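Local structure of hypothetical protein PH1789 (Pyrococcus horikoshii, 1WR2) at residues V59-M64 and L79-E84; G133-F138 and V151-V156. The protein is of unknown function but belongs to the ATP-grasp family, an alpha/beta fold. One frame throughout, in Å; residues are numbered along the deposited sequence.

Both contacts pair an outermost strand with its inner neighbour, each at the edge of a different antiparallel sheet of the ATP-grasp domain. In interaction 1, strand 77-81 closes one side of the four-stranded sheet; in interaction 2, strand 152-155 closes one side of the six-stranded sheet. They lie on opposite sides of the chain's centre, their own centres about 34 Å apart and their nearest atoms about 19 Å apart, so neither touches the other. Along the chain they come in series, 59-84 complete before 133-156 begins. Interaction 1 is a single bridge with two backbone bonds and apolar contacts beside it, whereas 133-138 and 151-156 zip together over four bridges.

Interaction 1: residues V59-M64 and L79-E84; sequences VVLKLM and LNIKNE
Ile-81 packs against Leu-61 and Val-59 on the buried side of this edge pairing. Its CG1 lies anti to the carbonyl carbon (chi1 -64°), and beyond it CD1 reaches Leu-61, the two side chains crossing at about a right angle. The Leu-61 CG to Ile-81 CD1 distance is 3.3 Å, tighter than usual for two carbons. Val-59 puts CG2 4.0 Å from Ile-81 CB, a looser touch. Leu-87 of helix 84-101 covers both Leu-61 and Ile-81.

Two backbone bonds grip Val-59 and Ile-81 as an antiparallel hydrogen-bonded pair. Ile-81 N gives its hydrogen to Val-59 O at 2.9 Å, and Val-59 N returns one to Ile-81 O at 3.0 Å.

The other side is more open. Leu-79 is exposed, yet its CD2 comes 3.5 Å from Val-60 CG2 and 3.6 Å from Val-60 CG1, sitting by both methyls of a buried valine as the side chains run side by side in the same direction. Asn-80 points away from strand 59-64. Past Ile-81 the chain leaves the sheet, and Asn-83 takes the N-cap of helix 84-101, its OD1 accepting from Glu-86 N. That helix leads on to strand 109-114, which runs parallel to 77-81 with the antiparallel strand 59-64 between them: a beta-alpha-beta crossover in the smaller sheet of the ATP-grasp domain.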
# COMPACT_ATOMS: atom_id res chain seq x y z
N VAL A 59 1.61 -4.79 17.49
CA VAL A 59 2.10 -4.09 16.31
C VAL A 59 2.66 -5.03 15.26
O VAL A 59 2.81 -6.24 15.50
CB VAL A 59 3.19 -3.06 16.67
CG1 VAL A 59 2.67 -2.10 17.74
CG2 VAL A 59 4.44 -3.79 17.17
N VAL A 60 2.98 -4.46 14.10
CA VAL A 60 3.54 -5.18 12.97
C VAL A 60 4.92 -4.61 12.69
O VAL A 60 5.12 -3.40 12.79
CB VAL A 60 2.70 -4.95 11.69
CG1 VAL A 60 3.44 -5.47 10.46
CG2 VAL A 60 1.36 -5.63 11.82
N LEU A 61 5.89 -5.46 12.35
CA LEU A 61 7.22 -4.98 11.99
C LEU A 61 7.43 -5.35 10.53
O LEU A 61 7.12 -6.48 10.12
CB LEU A 61 8.31 -5.61 12.86
CG LEU A 61 8.42 -5.17 14.32
CD1 LEU A 61 9.69 -5.77 14.92
CD2 LEU A 61 8.48 -3.64 14.41
N LYS A 62 7.92 -4.40 9.74
CA LYS A 62 8.16 -4.63 8.32
C LYS A 62 9.50 -4.03 7.94
O LYS A 62 9.66 -2.81 7.96
CB LYS A 62 7.07 -3.97 7.48
CG LYS A 62 5.65 -4.40 7.78
CD LYS A 62 4.71 -3.70 6.81
CE LYS A 62 3.26 -4.07 7.02
NZ LYS A 62 2.39 -3.46 5.96
N LEU A 63 10.46 -4.87 7.57
CA LEU A 63 11.77 -4.37 7.20
C LEU A 63 11.71 -3.61 5.88
O LEU A 63 11.13 -4.08 4.90
CB LEU A 63 12.77 -5.52 7.08
CG LEU A 63 14.21 -5.10 6.80
CD1 LEU A 63 15.16 -6.08 7.48
CD2 LEU A 63 14.45 -5.04 5.31
N MET A 64 12.32 -2.43 5.88
CA MET A 64 12.34 -1.58 4.69
C MET A 64 13.69 -1.69 4.00
O MET A 64 14.73 -1.43 4.59
CB MET A 64 12.08 -0.13 5.08
CG MET A 64 10.68 0.13 5.64
SD MET A 64 9.37 -0.06 4.39
CE MET A 64 8.75 -1.70 4.74
N LEU A 79 3.81 -10.15 12.16
CA LEU A 79 2.55 -9.64 12.66
C LEU A 79 2.21 -9.93 14.13
O LEU A 79 2.88 -10.71 14.80
CB LEU A 79 1.41 -10.17 11.79
CG LEU A 79 1.52 -10.02 10.27
CD1 LEU A 79 0.27 -10.61 9.64
CD2 LEU A 79 1.67 -8.57 9.87
N ASN A 80 1.16 -9.27 14.59
CA ASN A 80 0.63 -9.40 15.94
C ASN A 80 1.65 -9.56 17.06
O ASN A 80 1.57 -10.49 17.87
CB ASN A 80 -0.39 -10.54 15.97
CG ASN A 80 -1.34 -10.44 17.15
OD1 ASN A 80 -2.37 -9.76 17.08
ND2 ASN A 80 -1.02 -11.13 18.24
N ILE A 81 2.61 -8.64 17.11
CA ILE A 81 3.64 -8.63 18.14
C ILE A 81 2.97 -8.04 19.38
O ILE A 81 2.65 -6.85 19.42
CB ILE A 81 4.82 -7.74 17.72
CG1 ILE A 81 5.48 -8.33 16.47
CG2 ILE A 81 5.78 -7.59 18.87
CD1 ILE A 81 6.48 -7.41 15.77
N LYS A 82 2.77 -8.87 20.41
CA LYS A 82 2.07 -8.43 21.60
C LYS A 82 2.83 -7.64 22.66
O LYS A 82 2.22 -6.90 23.43
CB LYS A 82 1.39 -9.63 22.26
CG LYS A 82 0.56 -10.46 21.29
CD LYS A 82 -0.39 -11.42 22.00
CE LYS A 82 0.33 -12.31 23.01
NZ LYS A 82 0.73 -11.55 24.23
N ASN A 83 4.15 -7.77 22.71
CA ASN A 83 4.90 -7.05 23.72
C ASN A 83 6.34 -6.74 23.34
O ASN A 83 6.81 -7.11 22.26
CB ASN A 83 4.90 -7.85 25.03
CG ASN A 83 5.47 -9.24 24.85
OD1 ASN A 83 6.63 -9.41 24.46
ND2 ASN A 83 4.65 -10.26 25.14
N GLU A 84 7.03 -6.08 24.25
CA GLU A 84 8.41 -5.66 24.06
C GLU A 84 9.42 -6.80 23.86
O GLU A 84 10.34 -6.67 23.05
CB GLU A 84 8.84 -4.77 25.23
CG GLU A 84 10.23 -4.18 25.11
CD GLU A 84 10.47 -3.07 26.11
OE1 GLU A 84 9.78 -2.03 26.02
OE2 GLU A 84 11.37 -3.23 26.97

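Interaction 2: residues G133-F138 and V151-V156; sequences GHAIMF and VTFRLV
Ile-136 and Arg-154 bind each other through their backbones as an antiparallel hydrogen-bonded pair: Ile-136 N donates to Arg-154 O at 2.9 Å, and Arg-154 N donates back to Ile-136 O at 3.0 Å. Phe-138 and Thr-152 repeat the pattern two residues on, with Thr-152 N 2.9 Å from Phe-138 O. At the other end Val-156 N reaches His-134 O at 3.0 Å.

Arg-154 folds back on its own strand. NH1 donates to Phe-153 O at 3.0 Å, with that oxygen close to the guanidinium plane, and the same nitrogen forms a salt bridge with Glu-169. Thr-152 OG1 bonds to Met-166 O, tying the edge strand to helix 160-168, while His-134 NE2 bonds to Ile-208 O on strand 208-218.

Strand 152-155 is the outermost strand of the larger antiparallel sheet of the ATP-grasp fold, and strand 133-140 is held on its other side by strand 120-129.

Between the bonded pairs, Met-137 faces Phe-153 and Ala-135 faces Leu-155. Met-137 CG, anti to the carbonyl carbon (chi1 -75°), meets Phe-153 CB at 3.8 Å; the bend at chi2 leaves Met-137 SD 3.9 Å from the same CB. Ala-135 CB lies near Leu-155 CD2; Phe-153 and Leu-155 are themselves exposed. On the other face the Val-156 and Ile-136 side chains cross at about a right angle, CG2 of Val-156 3.8 Å from Ile-136 CB, and Phe-138 presents a ring edge to Thr-152 OG1. Helices 187-203 and 160-168 both lie against this face, the first with Leu-194 and Val-197 on Ile-136 and Ile-190 on Phe-138, the second with Met-166 and Ile-167 on Phe-138.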
# COMPACT_ATOMS: atom_id res chain seq x y z
N GLY A 133 -1.62 5.36 -22.23
CA GLY A 133 -1.29 6.03 -20.98
C GLY A 133 -1.64 5.21 -19.75
O GLY A 133 -1.75 3.98 -19.81
N HIS A 134 -1.82 5.89 -18.62
CA HIS A 134 -2.14 5.22 -17.36
C HIS A 134 -3.57 4.73 -17.24
O HIS A 134 -4.51 5.37 -17.70
CB HIS A 134 -1.84 6.13 -16.15
CG HIS A 134 -0.38 6.39 -15.94
ND1 HIS A 134 0.28 7.44 -16.54
CD2 HIS A 134 0.54 5.73 -15.21
CE1 HIS A 134 1.55 7.42 -16.18
NE2 HIS A 134 1.74 6.39 -15.37
N ALA A 135 -3.71 3.58 -16.59
CA ALA A 135 -5.01 2.99 -16.37
C ALA A 135 -5.09 2.58 -14.91
O ALA A 135 -4.09 2.17 -14.31
CB ALA A 135 -5.21 1.78 -17.27
N ILE A 136 -6.28 2.72 -14.34
CA ILE A 136 -6.51 2.36 -12.96
C ILE A 136 -7.41 1.11 -12.96
O ILE A 136 -8.36 1.01 -13.74
CB ILE A 136 -7.18 3.52 -12.21
CG1 ILE A 136 -7.33 3.18 -10.72
CG2 ILE A 136 -8.53 3.86 -12.85
CD1 ILE A 136 -7.59 4.40 -9.85
N MET A 137 -7.07 0.15 -12.10
CA MET A 137 -7.80 -1.12 -11.99
C MET A 137 -8.38 -1.31 -10.60
O MET A 137 -7.82 -0.83 -9.60
CB MET A 137 -6.86 -2.31 -12.27
CG MET A 137 -6.48 -2.56 -13.72
SD MET A 137 -5.54 -1.23 -14.52
CE MET A 137 -3.87 -1.50 -13.90
N PHE A 138 -9.47 -2.06 -10.53
CA PHE A 138 -10.13 -2.36 -9.27
C PHE A 138 -10.63 -3.80 -9.30
O PHE A 138 -11.09 -4.28 -10.33
CB PHE A 138 -11.32 -1.44 -9.03
CG PHE A 138 -12.14 -1.84 -7.84
CD1 PHE A 138 -11.66 -1.64 -6.55
CD2 PHE A 138 -13.37 -2.47 -8.02
CE1 PHE A 138 -12.39 -2.06 -5.45
CE2 PHE A 138 -14.12 -2.90 -6.91
CZ PHE A 138 -13.62 -2.70 -5.63
N VAL A 151 -11.07 -8.22 -12.56
CA VAL A 151 -10.67 -6.84 -12.38
C VAL A 151 -11.25 -5.99 -13.49
O VAL A 151 -11.36 -6.45 -14.63
CB VAL A 151 -9.12 -6.69 -12.40
CG1 VAL A 151 -8.49 -7.66 -11.42
CG2 VAL A 151 -8.60 -6.95 -13.81
N THR A 152 -11.64 -4.77 -13.17
CA THR A 152 -12.18 -3.85 -14.16
C THR A 152 -11.17 -2.71 -14.24
O THR A 152 -10.36 -2.54 -13.32
CB THR A 152 -13.57 -3.31 -13.73
OG1 THR A 152 -13.47 -2.66 -12.46
CG2 THR A 152 -14.57 -4.46 -13.63
N PHE A 153 -11.19 -1.95 -15.33
CA PHE A 153 -10.25 -0.84 -15.47
C PHE A 153 -10.87 0.37 -16.16
O PHE A 153 -11.97 0.30 -16.71
CB PHE A 153 -9.00 -1.30 -16.24
CG PHE A 153 -9.15 -1.29 -17.74
CD1 PHE A 153 -8.86 -0.14 -18.47
CD2 PHE A 153 -9.59 -2.42 -18.41
CE1 PHE A 153 -9.01 -0.12 -19.87
CE2 PHE A 153 -9.74 -2.42 -19.81
CZ PHE A 153 -9.45 -1.26 -20.54
N ARG A 154 -10.14 1.48 -16.12
CA ARG A 154 -10.59 2.72 -16.74
C ARG A 154 -9.32 3.54 -17.00
O ARG A 154 -8.32 3.37 -16.30
CB ARG A 154 -11.50 3.47 -15.77
CG ARG A 154 -12.85 3.91 -16.33
CD ARG A 154 -13.54 2.77 -17.06
NE ARG A 154 -14.97 2.73 -16.79
CZ ARG A 154 -15.62 1.61 -16.52
NH1 ARG A 154 -14.97 0.45 -16.49
NH2 ARG A 154 -16.93 1.64 -16.29
N LEU A 155 -9.35 4.41 -18.00
CA LEU A 155 -8.17 5.24 -18.27
C LEU A 155 -8.17 6.43 -17.30
O LEU A 155 -9.22 6.98 -16.98
CB LEU A 155 -8.17 5.73 -19.72
CG LEU A 155 -7.99 4.62 -20.75
CD1 LEU A 155 -7.89 5.22 -22.16
CD2 LEU A 155 -6.73 3.83 -20.42
N VAL A 156 -6.98 6.78 -16.83
CA VAL A 156 -6.83 7.90 -15.92
C VAL A 156 -6.69 9.17 -16.77
O VAL A 156 -6.01 9.17 -17.79
CB VAL A 156 -5.56 7.71 -15.05
CG1 VAL A 156 -5.33 8.93 -14.18
CG2 VAL A 156 -5.71 6.46 -14.20